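Local coordinates for protein PHOX (Pseudomonas fluorescens, PDB 4A9V) that hydrolyses phosphate monoesters as an alkaline phosphatase, probably by phosphotransfer chemistry at a mixed iron-calcium cofactor held within a beta-propeller, at residues His272-Leu277 / Pro386-Val391; Gln397-Leu402 / Leu481-Ala486; Arg284-Met289 / Ile298-Ser303. One frame throughout, in Å; residues are numbered along the deposited sequence. Where two conformers were deposited one is given.

Contact 1 (His272-Leu277 / Pro386-Val391); sequences HENAAL and PEWIVV. With CA (calcium ion), chain Q; CA (calcium ion), chain R; FEO (mu-oxo-diiron), chain S.
In the beta-propeller of PhoX this contact lies deep inside, its centre about 7 Å from that of the chain, beside the iron-calcium cofactor, where the loop leading into strand 276-279 meets strand 386-391. E273 bends at chi2 (93°), its CG anti to the backbone N, and splits its carboxylate between metals: OE1 binds FE2 at 2.0 Å, OE2 the calcium of chain Q at 2.3 Å. E387 comes in with its carboxylate plane 85° from that of E273, and its OE2 bridges FE2 and both calciums, so the metals hold two carboxylates together that would otherwise probably repel; D292, E194, D479 and D494 add further ligands. N274 next grips the backbone of I389 at both ends of its amide. ND2 gives a nearly straight bond (171°) to I389 O, in the carbonyl plane and on a lone pair, while OD1 takes I389 N from above its own carbonyl plane. An alanine here would lose both bonds and would probably loosen the strand that carries E387. Water 1 ties N274 N and OD1 to E387 O. Farther on, A276 CB packs 3.8 Å from I389 CG2, and L277 O lies 3.9 Å from V391 CG2.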
loop_
_atom_site.group_PDB
_atom_site.type_symbol
_atom_site.label_atom_id
_atom_site.label_comp_id
_atom_site.label_asym_id
_atom_site.label_seq_id
_atom_site.Cartn_x
_atom_site.Cartn_y
_atom_site.Cartn_z
ATOM N N HIS A 272 -3.314 7.017 2.234
ATOM C CA HIS A 272 -3.853 5.662 2.151
ATOM C C HIS A 272 -2.774 4.657 1.842
ATOM O O HIS A 272 -2.096 4.777 0.822
ATOM C CB HIS A 272 -4.878 5.589 1.026
ATOM C CG HIS A 272 -6.156 6.328 1.300
ATOM N ND1 HIS A 272 -7.209 5.736 1.909
ATOM C CD2 HIS A 272 -6.562 7.608 0.967
ATOM C CE1 HIS A 272 -8.228 6.603 1.973
ATOM N NE2 HIS A 272 -7.838 7.745 1.404
ATOM N N GLU A 273 -2.718 3.575 2.618
ATOM C CA GLU A 273 -1.834 2.453 2.307
ATOM C C GLU A 273 -2.545 1.456 1.390
ATOM O O GLU A 273 -2.239 1.377 0.203
ATOM C CB GLU A 273 -1.338 1.769 3.571
ATOM C CG GLU A 273 -0.333 0.666 3.269
ATOM C CD GLU A 273 1.111 1.123 3.319
ATOM O OE1 GLU A 273 1.362 2.223 3.873
ATOM O OE2 GLU A 273 1.984 0.357 2.836
ATOM N N ASN A 274 -3.488 0.683 1.930
ATOM C CA ASN A 274 -4.276 -0.243 1.112
ATOM C C ASN A 274 -5.760 -0.146 1.442
ATOM O O ASN A 274 -6.199 0.711 2.205
ATOM C CB ASN A 274 -3.727 -1.696 1.152
ATOM C CG ASN A 274 -4.340 -2.554 2.249
ATOM O OD1 ASN A 274 -4.657 -2.076 3.340
ATOM N ND2 ASN A 274 -4.380 -3.862 2.012
ATOM N N ALA A 275 -6.542 -0.990 0.781
ATOM C CA ALA A 275 -7.991 -0.948 0.879
ATOM C C ALA A 275 -8.498 -2.388 0.900
ATOM O O ALA A 275 -8.458 -3.086 -0.106
ATOM C CB ALA A 275 -8.573 -0.185 -0.302
ATOM N N ALA A 276 -8.830 -2.867 2.091
ATOM C CA ALA A 276 -9.150 -4.277 2.311
ATOM C C ALA A 276 -10.651 -4.493 2.223
ATOM O O ALA A 276 -11.404 -3.953 3.031
ATOM C CB ALA A 276 -8.639 -4.727 3.671
ATOM N N LEU A 277 -11.086 -5.279 1.243
ATOM C CA LEU A 277 -12.513 -5.502 1.009
ATOM C C LEU A 277 -13.076 -6.580 1.925
ATOM O O LEU A 277 -12.495 -7.652 2.075
ATOM C CB LEU A 277 -12.753 -5.894 -0.450
ATOM C CG LEU A 277 -13.095 -4.753 -1.406
ATOM C CD1 LEU A 277 -14.487 -4.202 -1.154
ATOM C CD2 LEU A 277 -12.052 -3.654 -1.362
ATOM N N PRO A 386 -0.148 2.563 10.715
ATOM C CA PRO A 386 -0.901 1.540 10.001
ATOM C C PRO A 386 -0.477 1.438 8.549
ATOM O O PRO A 386 -0.461 2.443 7.834
ATOM C CB PRO A 386 -2.353 2.025 10.105
ATOM C CG PRO A 386 -2.367 3.044 11.189
ATOM C CD PRO A 386 -1.007 3.655 11.200
ATOM N N GLU A 387 -0.124 0.232 8.124
ATOM C CA GLU A 387 0.099 -0.023 6.711
ATOM C C GLU A 387 -0.967 -0.999 6.211
ATOM O O GLU A 387 -2.145 -0.652 6.244
ATOM C CB GLU A 387 1.561 -0.380 6.419
ATOM C CG GLU A 387 2.462 0.840 6.617
ATOM C CD GLU A 387 3.833 0.711 5.971
ATOM O OE1 GLU A 387 4.700 0.053 6.581
ATOM O OE2 GLU A 387 4.070 1.293 4.879
ATOM N N TRP A 388 -0.609 -2.174 5.709
ATOM C CA TRP A 388 -1.615 -2.993 5.032
ATOM C C TRP A 388 -2.590 -3.639 5.991
ATOM O O TRP A 388 -2.230 -4.076 7.087
ATOM C CB TRP A 388 -0.963 -4.098 4.214
ATOM C CG TRP A 388 -0.210 -3.621 3.010
ATOM C CD1 TRP A 388 0.751 -2.623 2.939
ATOM C CD2 TRP A 388 -0.140 -4.311 1.732
ATOM N NE1 TRP A 388 1.369 -2.636 1.718
ATOM C CE2 TRP A 388 0.911 -3.661 0.969
ATOM C CE3 TRP A 388 -0.756 -5.436 1.203
ATOM C CZ2 TRP A 388 1.283 -4.102 -0.289
ATOM C CZ3 TRP A 388 -0.349 -5.887 -0.055
ATOM C CH2 TRP A 388 0.649 -5.237 -0.775
ATOM N N ILE A 389 -3.814 -3.822 5.495
ATOM C CA ILE A 389 -4.871 -4.557 6.178
ATOM C C ILE A 389 -5.334 -5.699 5.280
ATOM O O ILE A 389 -5.471 -5.523 4.059
ATOM C CB ILE A 389 -6.050 -3.615 6.508
ATOM C CG1 ILE A 389 -5.567 -2.484 7.420
ATOM C CG2 ILE A 389 -7.185 -4.388 7.166
ATOM C CD1 ILE A 389 -6.578 -1.376 7.642
ATOM N N VAL A 390 -5.598 -6.860 5.882
ATOM C CA VAL A 390 -6.189 -7.976 5.146
ATOM C C VAL A 390 -7.279 -8.616 5.996
ATOM O O VAL A 390 -7.276 -8.515 7.224
ATOM C CB VAL A 390 -5.142 -9.052 4.746
ATOM C CG1 VAL A 390 -4.175 -8.500 3.710
ATOM C CG2 VAL A 390 -4.413 -9.592 5.971
ATOM N N VAL A 391 -8.182 -9.307 5.322
ATOM C CA VAL A 391 -9.306 -9.980 5.947
ATOM C C VAL A 391 -9.175 -11.478 5.649
ATOM O O VAL A 391 -9.084 -11.878 4.488
ATOM C CB VAL A 391 -10.637 -9.443 5.369
ATOM C CG1 VAL A 391 -11.815 -10.176 5.989
ATOM C CG2 VAL A 391 -10.759 -7.941 5.601
HETATM CA CA CA Q . 4.227 0.051 2.361
HETATM CA CA CA R . 6.570 0.843 5.068
HETATM FE FE1 FEO S . 3.901 3.230 0.575
HETATM FE FE2 FEO S . 3.190 3.056 3.970
HETATM O O FEO S . 4.121 2.501 2.373
HETATM O O HOH W 1 -4.291 0.193 4.748
HETATM O O HOH W 2 2.931 -0.679 0.336
HETATM O O HOH W 3 4.962 1.438 0.002
HETATM O O HOH W 4 5.564 -1.708 1.215
HETATM O O HOH W 5 6.616 1.137 2.503
HETATM O O HOH W 6 6.942 3.075 4.284
#

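Contact 2 (Gln397-Leu402 / Leu481-Ala486); sequences QVYCTL and LGFDKA
The edge strand 478-483 of one propeller sheet packs side chain to side chain against strand 398-402, an inner strand of another, running nearly antiparallel to it, at 160°, with the strand axes 8.6 Å apart at their closest. That separation is too wide for backbone pairing, so side chains fill the gap. L481 comes first, its CG anti to the carbonyl carbon, which sends the forked end of the side chain at T401. The two residues meet tip to tip: the methyl CG2 of T401 sits 3.6 Å from L481 CG and almost as near to both of its methyls. L481 CD1 also reaches back along the strand, lying 3.7 Å from Y399 O and 4.0 Å from Y399 CB, so that one leucine fills the space beside two alternate residues. T401 can offer its methyl because chi1 of 54° turns OG1 into the crowded position between the backbone N and the carbonyl carbon, and the hydroxyl is engaged by D479 O, the backbone of a calcium ligand just ahead of L481. Past G482, F483 carries its ring to Y399. The pair is an offset edge-to-face stack, F483 presenting its edge to the tyrosine face, with ring centroids 5.4 Å apart and planes at 72°. The touching atoms are F483 CE2 and CZ against Y399 CD1 and CE1, closest at 3.6 Å between F483 CZ and Y399 CE1. The tyrosine OH is hydrogen-bonded to R431. L489, on strand 489-493, touches the side chains of both Y399 and F483. The chemistry is thus apolar and aromatic across the gap, with the polar ends of Y399 and T401 satisfied elsewhere, which implies that shape and burial join these two sheets more than directed bonds do.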
loop_
_atom_site.group_PDB
_atom_site.type_symbol
_atom_site.label_atom_id
_atom_site.label_comp_id
_atom_site.label_asym_id
_atom_site.label_seq_id
_atom_site.Cartn_x
_atom_site.Cartn_y
_atom_site.Cartn_z
ATOM N N GLN A 397 -11.423 -12.536 10.214
ATOM C CA GLN A 397 -10.643 -11.712 11.129
ATOM C C GLN A 397 -9.689 -10.807 10.361
ATOM O O GLN A 397 -9.223 -11.147 9.266
ATOM C CB GLN A 397 -9.885 -12.578 12.138
ATOM C CG GLN A 397 -10.800 -13.293 13.126
ATOM C CD GLN A 397 -10.076 -13.777 14.369
ATOM O OE1 GLN A 397 -9.781 -12.997 15.270
ATOM N NE2 GLN A 397 -9.683 -15.042 14.364
ATOM N N VAL A 398 -9.474 -9.617 10.903
ATOM C CA VAL A 398 -8.830 -8.552 10.157
ATOM C C VAL A 398 -7.453 -8.305 10.786
ATOM O O VAL A 398 -7.322 -8.289 12.010
ATOM C CB VAL A 398 -9.685 -7.266 10.222
ATOM C CG1 VAL A 398 -9.119 -6.200 9.309
ATOM C CG2 VAL A 398 -11.127 -7.578 9.849
ATOM N N TYR A 399 -6.436 -8.131 9.942
ATOM C CA TYR A 399 -5.048 -7.983 10.379
ATOM C C TYR A 399 -4.486 -6.706 9.779
ATOM O O TYR A 399 -4.738 -6.406 8.609
ATOM C CB TYR A 399 -4.206 -9.170 9.896
ATOM C CG TYR A 399 -4.638 -10.505 10.453
ATOM C CD1 TYR A 399 -5.816 -11.112 10.031
ATOM C CD2 TYR A 399 -3.859 -11.176 11.381
ATOM C CE1 TYR A 399 -6.249 -12.301 10.588
ATOM C CE2 TYR A 399 -4.263 -12.380 11.915
ATOM C CZ TYR A 399 -5.458 -12.943 11.523
ATOM O OH TYR A 399 -5.867 -14.108 12.118
ATOM N N CYS A 400 -3.733 -5.952 10.576
ATOM C CA CYS A 400 -3.189 -4.668 10.164
ATOM C C CYS A 400 -1.764 -4.560 10.692
ATOM O O CYS A 400 -1.527 -4.715 11.893
ATOM C CB CYS A 400 -4.031 -3.541 10.775
ATOM S SG CYS A 400 -3.512 -1.867 10.335
ATOM N N THR A 401 -0.817 -4.251 9.815
ATOM C CA THR A 401 0.527 -3.967 10.288
ATOM C C THR A 401 0.597 -2.560 10.876
ATOM O O THR A 401 -0.042 -1.621 10.384
ATOM C CB THR A 401 1.566 -4.133 9.172
ATOM O OG1 THR A 401 1.176 -3.339 8.052
ATOM C CG2 THR A 401 1.699 -5.586 8.761
ATOM N N LEU A 402 1.340 -2.451 11.966
ATOM C CA LEU A 402 1.682 -1.180 12.580
ATOM C C LEU A 402 3.204 -1.139 12.554
ATOM O O LEU A 402 3.871 -1.845 13.325
ATOM C CB LEU A 402 1.142 -1.142 14.014
ATOM C CG LEU A 402 -0.380 -1.280 14.174
ATOM C CD1 LEU A 402 -0.757 -1.364 15.647
ATOM C CD2 LEU A 402 -1.072 -0.095 13.513
ATOM N N LEU A 481 0.834 -7.346 3.690
ATOM C CA LEU A 481 0.197 -8.582 4.142
ATOM C C LEU A 481 -0.598 -9.168 2.988
ATOM O O LEU A 481 -1.147 -8.423 2.169
ATOM C CB LEU A 481 -0.770 -8.309 5.294
ATOM C CG LEU A 481 -0.214 -7.822 6.629
ATOM C CD1 LEU A 481 -1.375 -7.519 7.563
ATOM C CD2 LEU A 481 0.727 -8.842 7.243
ATOM N N GLY A 482 -0.765 -10.485 2.988
ATOM C CA GLY A 482 -1.703 -11.120 2.077
ATOM C C GLY A 482 -2.135 -12.453 2.632
ATOM O O GLY A 482 -1.320 -13.187 3.162
ATOM N N PHE A 483 -3.400 -12.804 2.444
ATOM C CA PHE A 483 -3.864 -14.166 2.679
ATOM C C PHE A 483 -3.878 -14.933 1.370
ATOM O O PHE A 483 -4.223 -14.378 0.320
ATOM C CB PHE A 483 -5.273 -14.172 3.278
ATOM C CG PHE A 483 -5.293 -14.129 4.778
ATOM C CD1 PHE A 483 -4.970 -15.256 5.512
ATOM C CD2 PHE A 483 -5.668 -12.975 5.456
ATOM C CE1 PHE A 483 -4.993 -15.233 6.884
ATOM C CE2 PHE A 483 -5.681 -12.947 6.837
ATOM C CZ PHE A 483 -5.369 -14.086 7.550
ATOM N N ASP A 484 -3.612 -16.230 1.444
ATOM C CA ASP A 484 -3.979 -17.126 0.368
ATOM C C ASP A 484 -5.247 -17.890 0.727
ATOM O O ASP A 484 -5.805 -17.739 1.819
ATOM C CB ASP A 484 -2.820 -18.064 -0.006
ATOM C CG ASP A 484 -2.367 -18.949 1.135
ATOM O OD1 ASP A 484 -3.193 -19.294 2.000
ATOM O OD2 ASP A 484 -1.191 -19.380 1.087
ATOM N N LYS A 485 -5.757 -18.662 -0.224
ATOM C CA LYS A 485 -7.055 -19.308 -0.062
ATOM C C LYS A 485 -7.045 -20.311 1.085
ATOM O O LYS A 485 -8.064 -20.532 1.730
ATOM C CB LYS A 485 -7.471 -20.006 -1.360
ATOM C CG LYS A 485 -7.852 -19.045 -2.473
ATOM C CD LYS A 485 -8.206 -19.794 -3.743
ATOM C CE LYS A 485 -8.559 -18.845 -4.873
ATOM N NZ LYS A 485 -8.886 -19.571 -6.131
ATOM N N ALA A 486 -5.887 -20.907 1.351
ATOM C CA ALA A 486 -5.757 -21.873 2.435
ATOM C C ALA A 486 -5.800 -21.216 3.808
ATOM O O ALA A 486 -5.987 -21.903 4.806
ATOM C CB ALA A 486 -4.470 -22.662 2.277
#

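Contact 3 (Arg284-Met289 / Ile298-Ser303)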
loop_
_atom_site.group_PDB
_atom_site.type_symbol
_atom_site.label_atom_id
_atom_site.label_comp_id
_atom_site.label_asym_id
_atom_site.label_seq_id
_atom_site.Cartn_x
_atom_site.Cartn_y
_atom_site.Cartn_z
ATOM N N ARG A 284 -23.513 -5.470 2.075
ATOM C CA ARG A 284 -22.899 -4.202 1.704
ATOM C C ARG A 284 -21.387 -4.307 1.698
ATOM O O ARG A 284 -20.812 -5.124 2.404
ATOM C CB ARG A 284 -23.368 -3.110 2.662
ATOM C CG ARG A 284 -24.872 -2.900 2.582
ATOM C CD ARG A 284 -25.395 -1.888 3.582
ATOM N NE ARG A 284 -25.198 -2.292 4.965
ATOM C CZ ARG A 284 -24.769 -1.448 5.899
ATOM N NH1 ARG A 284 -24.434 -0.209 5.556
ATOM N NH2 ARG A 284 -24.641 -1.834 7.154
ATOM N N ALA A 285 -20.743 -3.473 0.890
ATOM C CA ALA A 285 -19.289 -3.472 0.812
ATOM C C ALA A 285 -18.674 -2.792 2.024
ATOM O O ALA A 285 -19.175 -1.774 2.502
ATOM C CB ALA A 285 -18.831 -2.785 -0.465
ATOM N N VAL A 286 -17.557 -3.349 2.472
ATOM C CA VAL A 286 -16.761 -2.785 3.553
ATOM C C VAL A 286 -15.328 -2.649 3.053
ATOM O O VAL A 286 -14.799 -3.548 2.400
ATOM C CB VAL A 286 -16.811 -3.704 4.797
ATOM C CG1 VAL A 286 -15.939 -3.166 5.918
ATOM C CG2 VAL A 286 -18.252 -3.884 5.259
ATOM N N VAL A 287 -14.729 -1.498 3.334
ATOM C CA VAL A 287 -13.340 -1.245 2.957
ATOM C C VAL A 287 -12.569 -0.745 4.176
ATOM O O VAL A 287 -12.836 0.346 4.675
ATOM C CB VAL A 287 -13.232 -0.205 1.824
ATOM C CG1 VAL A 287 -11.792 -0.119 1.342
ATOM C CG2 VAL A 287 -14.189 -0.524 0.681
ATOM N N TYR A 288 -11.667 -1.570 4.703
ATOM C CA TYR A 288 -10.795 -1.154 5.811
ATOM C C TYR A 288 -9.538 -0.482 5.256
ATOM O O TYR A 288 -8.969 -0.946 4.265
ATOM C CB TYR A 288 -10.388 -2.362 6.668
ATOM C CG TYR A 288 -11.531 -3.045 7.380
ATOM C CD1 TYR A 288 -12.054 -2.517 8.547
ATOM C CD2 TYR A 288 -12.017 -4.266 6.942
ATOM C CE1 TYR A 288 -13.062 -3.168 9.237
ATOM C CE2 TYR A 288 -13.029 -4.927 7.619
ATOM C CZ TYR A 288 -13.533 -4.383 8.785
ATOM O OH TYR A 288 -14.535 -5.022 9.485
ATOM N N MET A 289 -9.107 0.609 5.885
ATOM C CA MET A 289 -8.066 1.470 5.332
ATOM C C MET A 289 -7.163 2.022 6.430
ATOM O O MET A 289 -7.641 2.677 7.354
ATOM C CB MET A 289 -8.704 2.651 4.602
ATOM C CG MET A 289 -9.481 2.257 3.363
ATOM S SD MET A 289 -10.345 3.647 2.606
ATOM C CE MET A 289 -11.661 3.902 3.800
ATOM N N ILE A 298 -6.811 4.350 11.779
ATOM C CA ILE A 298 -7.384 3.281 10.962
ATOM C C ILE A 298 -8.862 3.583 10.717
ATOM O O ILE A 298 -9.595 3.945 11.636
ATOM C CB ILE A 298 -7.232 1.920 11.674
ATOM C CG1 ILE A 298 -5.748 1.567 11.819
ATOM C CG2 ILE A 298 -7.980 0.828 10.918
ATOM C CD1 ILE A 298 -5.470 0.431 12.777
ATOM N N TYR A 299 -9.278 3.417 9.464
ATOM C CA TYR A 299 -10.603 3.803 8.982
ATOM C C TYR A 299 -11.356 2.601 8.396
ATOM O O TYR A 299 -10.770 1.566 8.068
ATOM C CB TYR A 299 -10.496 4.899 7.912
ATOM C CG TYR A 299 -9.871 6.189 8.390
ATOM C CD1 TYR A 299 -8.489 6.321 8.500
ATOM C CD2 TYR A 299 -10.652 7.311 8.641
ATOM C CE1 TYR A 299 -7.914 7.515 8.903
ATOM C CE2 TYR A 299 -10.081 8.515 9.013
ATOM C CZ TYR A 299 -8.719 8.611 9.151
ATOM O OH TYR A 299 -8.187 9.824 9.523
ATOM N N LYS A 300 -12.661 2.772 8.211
ATOM C CA LYS A 300 -13.541 1.736 7.672
ATOM C C LYS A 300 -14.680 2.425 6.928
ATOM O O LYS A 300 -15.399 3.230 7.507
ATOM C CB LYS A 300 -14.099 0.891 8.816
ATOM C CG LYS A 300 -15.128 -0.151 8.432
ATOM C CD LYS A 300 -15.815 -0.647 9.699
ATOM C CE LYS A 300 -16.807 -1.769 9.452
ATOM N NZ LYS A 300 -17.512 -2.121 10.716
ATOM N N PHE A 301 -14.865 2.069 5.665
ATOM C CA PHE A 301 -15.996 2.557 4.889
ATOM C C PHE A 301 -16.995 1.425 4.712
ATOM O O PHE A 301 -16.614 0.291 4.424
ATOM C CB PHE A 301 -15.525 3.037 3.516
ATOM C CG PHE A 301 -16.647 3.468 2.610
ATOM C CD1 PHE A 301 -17.226 4.720 2.741
ATOM C CD2 PHE A 301 -17.137 2.608 1.643
ATOM C CE1 PHE A 301 -18.287 5.092 1.935
ATOM C CE2 PHE A 301 -18.162 2.998 0.804
ATOM C CZ PHE A 301 -18.739 4.245 0.949
ATOM N N VAL A 302 -18.273 1.740 4.880
ATOM C CA VAL A 302 -19.342 0.775 4.624
ATOM C C VAL A 302 -20.327 1.374 3.627
ATOM O O VAL A 302 -20.837 2.470 3.841
ATOM C CB VAL A 302 -20.098 0.400 5.913
ATOM C CG1 VAL A 302 -21.157 -0.647 5.610
ATOM C CG2 VAL A 302 -19.124 -0.083 6.982
ATOM N N SER A 303 -20.550 0.694 2.508
ATOM C CA SER A 303 -21.394 1.249 1.460
ATOM C C SER A 303 -22.847 1.349 1.902
ATOM O O SER A 303 -23.324 0.585 2.740
ATOM C CB SER A 303 -21.279 0.441 0.163
ATOM O OG SER A 303 -21.827 -0.854 0.280
HETATM O O HOH W 7 -15.687 -4.099 11.926
#
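K300 lays its fully extended chain alongside the ring of Y288, both pointing the same way, and the methylenes ride past the ring atoms: CG comes within 3.7 Å of Y288 CE1. V286 CG1 fills the hollow beside them, resting 3.8 Å above one face of the Y288 ring, offset toward its rim, and approaching K300 CE at 3.9 Å. Water 7 joins the polar tips, Y288 OH and K300 NZ, both of which are also bound by H439. Between V286 and V302, on this same face, the contact is looser, CG2 to CG2. These residues belong to a beta hairpin, strands 284-290 and 296-303, antiparallel at 167° and adjacent in the large sheet of the propeller; the pairs V287-F301 and M289-Y299 are hydrogen-bonded, V286-V302 and Y288-K300 non-hydrogen-bonded. On the reverse face, M289 bends at chi3 (-72°) so that its CE curls back to F301 CB at 4.0 Å, filling the notch between the F301 and Y299 side chains. The ring of F301 stands with its edge near V287 CG2. Toward the far end the small A285 leaves a dip for the S303 side chain: OG, in the crowded position, accepts from A285 N, and D305 O holds the same hydroxyl. R284, at the start of segment 284-289, folds around the end of the partner strand at S303, bent at chi3, with V302 CG1 pressed over one guanidinium face 3.3 Å from NH1 while that nitrogen bonds S303 O at 3.1 Å; R284 NE makes a salt bridge with D282.

In the fold
Contacts 1 and 3 have centres about 10 Å apart, contacts 1 and 2 about 9 Å, and contacts 2 and 3 about 16 Å. All three reach one large antiparallel sheet, whose outermost strands, 276-279 and 386-391, are those of contact 1; contact 2 also takes in strand 478-483 of the next sheet. Along the chain the hairpin of contact 3 is nested inside the loop closed by contact 1, and contact 2 follows. Backbone pairing links them: A276 with Y288, V390 with Y399, E387 with T401. The metal-binding glutamates of contact 1 are therefore flanked by the hairpin and by the neighbouring sheet, which itself supplies D479 to the calciums.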